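Local coordinates for GDSL-like Lipase/Acylhydrolase family protein (Neisseria meningitidis, PDB 4K7J) that probably removes O-acetyl groups from peptidoglycan as a serine esterase of the SGNH family, at residues 260-265 with 309-314. Numbering follows the deposited sequence.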
loop_
_atom_site.group_PDB
_atom_site.type_symbol
_atom_site.label_atom_id
_atom_site.label_comp_id
_atom_site.label_asym_id
_atom_site.label_seq_id
_atom_site.Cartn_x
_atom_site.Cartn_y
_atom_site.Cartn_z
ATOM N N ALA A 260 -9.722 0.812 -23.386
ATOM C CA ALA A 260 -10.818 1.756 -23.216
ATOM C C ALA A 260 -11.671 1.399 -21.997
ATOM O O ALA A 260 -12.024 2.267 -21.202
ATOM C CB ALA A 260 -11.685 1.817 -24.482
ATOM N N ASP A 261 -11.994 0.121 -21.840
ATOM C CA ASP A 261 -12.766 -0.285 -20.671
ATOM C C ASP A 261 -11.953 -0.106 -19.389
ATOM O O ASP A 261 -12.452 0.428 -18.396
ATOM C CB ASP A 261 -13.243 -1.734 -20.768
ATOM C CG ASP A 261 -14.228 -2.084 -19.659
ATOM O OD1 ASP A 261 -15.237 -1.362 -19.535
ATOM O OD2 ASP A 261 -13.983 -3.043 -18.896
ATOM N N THR A 262 -10.696 -0.544 -19.430
ATOM C CA THR A 262 -9.813 -0.458 -18.272
ATOM C C THR A 262 -9.663 0.994 -17.829
ATOM O O THR A 262 -9.788 1.305 -16.640
ATOM C CB THR A 262 -8.428 -1.056 -18.569
ATOM O OG1 THR A 262 -8.581 -2.402 -19.036
ATOM C CG2 THR A 262 -7.556 -1.041 -17.305
ATOM N N GLU A 263 -9.427 1.877 -18.795
ATOM C CA GLU A 263 -9.309 3.316 -18.527
ATOM C C GLU A 263 -10.523 3.880 -17.784
ATOM O O GLU A 263 -10.376 4.666 -16.848
ATOM C CB GLU A 263 -9.088 4.081 -19.840
ATOM C CG GLU A 263 -8.899 5.592 -19.691
ATOM C CD GLU A 263 -8.219 6.222 -20.915
ATOM O OE1 GLU A 263 -7.756 5.472 -21.803
ATOM O OE2 GLU A 263 -8.143 7.464 -20.989
ATOM N N GLN A 264 -11.723 3.487 -18.205
ATOM C CA GLN A 264 -12.935 3.967 -17.544
ATOM C C GLN A 264 -13.017 3.457 -16.106
ATOM O O GLN A 264 -13.443 4.182 -15.203
ATOM C CB GLN A 264 -14.196 3.554 -18.313
ATOM C CG GLN A 264 -15.438 4.333 -17.885
ATOM C CD GLN A 264 -16.692 3.918 -18.640
ATOM O OE1 GLN A 264 -16.863 2.747 -18.993
ATOM N NE2 GLN A 264 -17.577 4.882 -18.895
ATOM N N LYS A 265 -12.604 2.211 -15.894
ATOM C CA LYS A 265 -12.606 1.646 -14.544
ATOM C C LYS A 265 -11.602 2.356 -13.662
ATOM O O LYS A 265 -11.885 2.655 -12.502
ATOM C CB LYS A 265 -12.352 0.141 -14.577
ATOM C CG LYS A 265 -13.572 -0.623 -15.046
ATOM C CD LYS A 265 -13.355 -2.116 -15.084
ATOM C CE LYS A 265 -14.627 -2.825 -15.552
ATOM N NZ LYS A 265 -14.502 -4.309 -15.434
ATOM N N GLN A 309 0.882 1.732 -19.852
ATOM C CA GLN A 309 1.592 2.870 -19.266
ATOM C C GLN A 309 0.993 4.212 -19.709
ATOM O O GLN A 309 0.929 5.173 -18.932
ATOM C CB GLN A 309 3.081 2.830 -19.632
ATOM C CG GLN A 309 3.866 1.689 -18.989
ATOM C CD GLN A 309 5.227 1.509 -19.620
ATOM O OE1 GLN A 309 5.386 1.653 -20.835
ATOM N NE2 GLN A 309 6.228 1.230 -18.796
ATOM N N GLN A 310 0.549 4.271 -20.958
ATOM C CA GLN A 310 -0.020 5.511 -21.493
ATOM C C GLN A 310 -1.401 5.764 -20.914
ATOM O O GLN A 310 -1.765 6.903 -20.624
ATOM C CB GLN A 310 -0.077 5.477 -23.023
ATOM C CG GLN A 310 1.286 5.602 -23.659
ATOM C CD GLN A 310 1.225 5.680 -25.170
ATOM O OE1 GLN A 310 0.147 5.644 -25.774
ATOM N NE2 GLN A 310 2.392 5.781 -25.791
ATOM N N MET A 311 -2.170 4.694 -20.753
ATOM C CA MET A 311 -3.468 4.803 -20.121
ATOM C C MET A 311 -3.302 5.370 -18.719
ATOM O O MET A 311 -4.055 6.259 -18.312
ATOM C CB MET A 311 -4.159 3.444 -20.042
ATOM C CG MET A 311 -5.440 3.502 -19.222
ATOM S SD MET A 311 -5.912 1.880 -18.642
ATOM C CE MET A 311 -4.695 1.670 -17.342
ATOM N N GLN A 312 -2.306 4.864 -17.990
ATOM C CA GLN A 312 -2.084 5.307 -16.612
ATOM C C GLN A 312 -1.856 6.805 -16.521
ATOM O O GLN A 312 -2.394 7.471 -15.628
ATOM C CB GLN A 312 -0.903 4.576 -15.978
ATOM C CG GLN A 312 -1.126 3.089 -15.785
ATOM C CD GLN A 312 0.068 2.401 -15.150
ATOM O OE1 GLN A 312 1.105 2.251 -15.774
ATOM N NE2 GLN A 312 -0.074 1.996 -13.892
ATOM N N ARG A 313 -1.046 7.336 -17.430
ATOM C CA ARG A 313 -0.798 8.768 -17.445
ATOM C C ARG A 313 -2.045 9.584 -17.808
ATOM O O ARG A 313 -2.315 10.599 -17.185
ATOM C CB ARG A 313 0.386 9.127 -18.352
ATOM C CG ARG A 313 0.779 10.577 -18.222
ATOM C CD ARG A 313 1.680 11.015 -19.353
ATOM N NE ARG A 313 3.046 10.544 -19.175
ATOM C CZ ARG A 313 3.949 11.150 -18.410
ATOM N NH1 ARG A 313 3.629 12.252 -17.745
ATOM N NH2 ARG A 313 5.171 10.650 -18.305
ATOM N N ARG A 314 -2.821 9.132 -18.788
ATOM C CA ARG A 314 -4.091 9.800 -19.105
ATOM C C ARG A 314 -5.036 9.831 -17.899
ATOM O O ARG A 314 -5.689 10.840 -17.633
ATOM C CB ARG A 314 -4.808 9.103 -20.262
ATOM C CG ARG A 314 -4.197 9.316 -21.626
ATOM C CD ARG A 314 -5.187 8.920 -22.735
ATOM N NE ARG A 314 -5.560 7.502 -22.724
ATOM C CZ ARG A 314 -4.794 6.537 -23.214
ATOM N NH1 ARG A 314 -3.617 6.832 -23.741
ATOM N NH2 ARG A 314 -5.198 5.279 -23.179
#
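Glu263 OE1 is gripped by two nitrogens of one guanidinium group, and the way Arg314 delivers them illustrates how a bidentate salt bridge can tie neighbouring helices together. The stronger of the two bonds runs from Arg314 NH2 to Glu263 OE1, 2.9 Å long. Arg314 NE meets Glu263 OE2 at 3.1 Å, with an N-H...O angle of 155°, and sends a second, weak bond to OE1. The arginine is thus held side-on, through NE and one terminal nitrogen. Each carboxylate oxygen is approached on its syn side; both oxygens lie close to the guanidinium plane, whereas the donors sit well out of the carboxylate plane, since the two flat groups are turned 36° apart. An almost fully stretched glutamate chain, CG anti to the backbone N, carries the charge across, while Arg314 bends at chi3 so that the rim of one guanidinium face lies against Gln310 O and Met311 CA of its own helix.

Beside the bridge, Met311 forms the apolar part of the contact. Its CG passes Glu263 CB at 3.7 Å, the two side chains running in opposite directions, and its SD lies 3.5 Å from Glu263 N and 3.6 Å from Thr262 CG2. Thr262 OG1 bonds back to Asp258 O, while its methyl faces the sulfur. Trp266 and Ile259 also touch Met311.

The axes of segments 260-265 and 309-314 come within 10.0 Å at 34°; the segments lie on helices 259-276 and 305-318, which follow successive strands, 242-246 and 281-286, of the parallel part of the central sheet in the alpha/beta SGNH hydrolase domain. With two nitrogens sharing two oxygens, the rotation of both charged groups is restricted, and the pairing probably favours the ionised carboxylate beside the apolar packing around Met311.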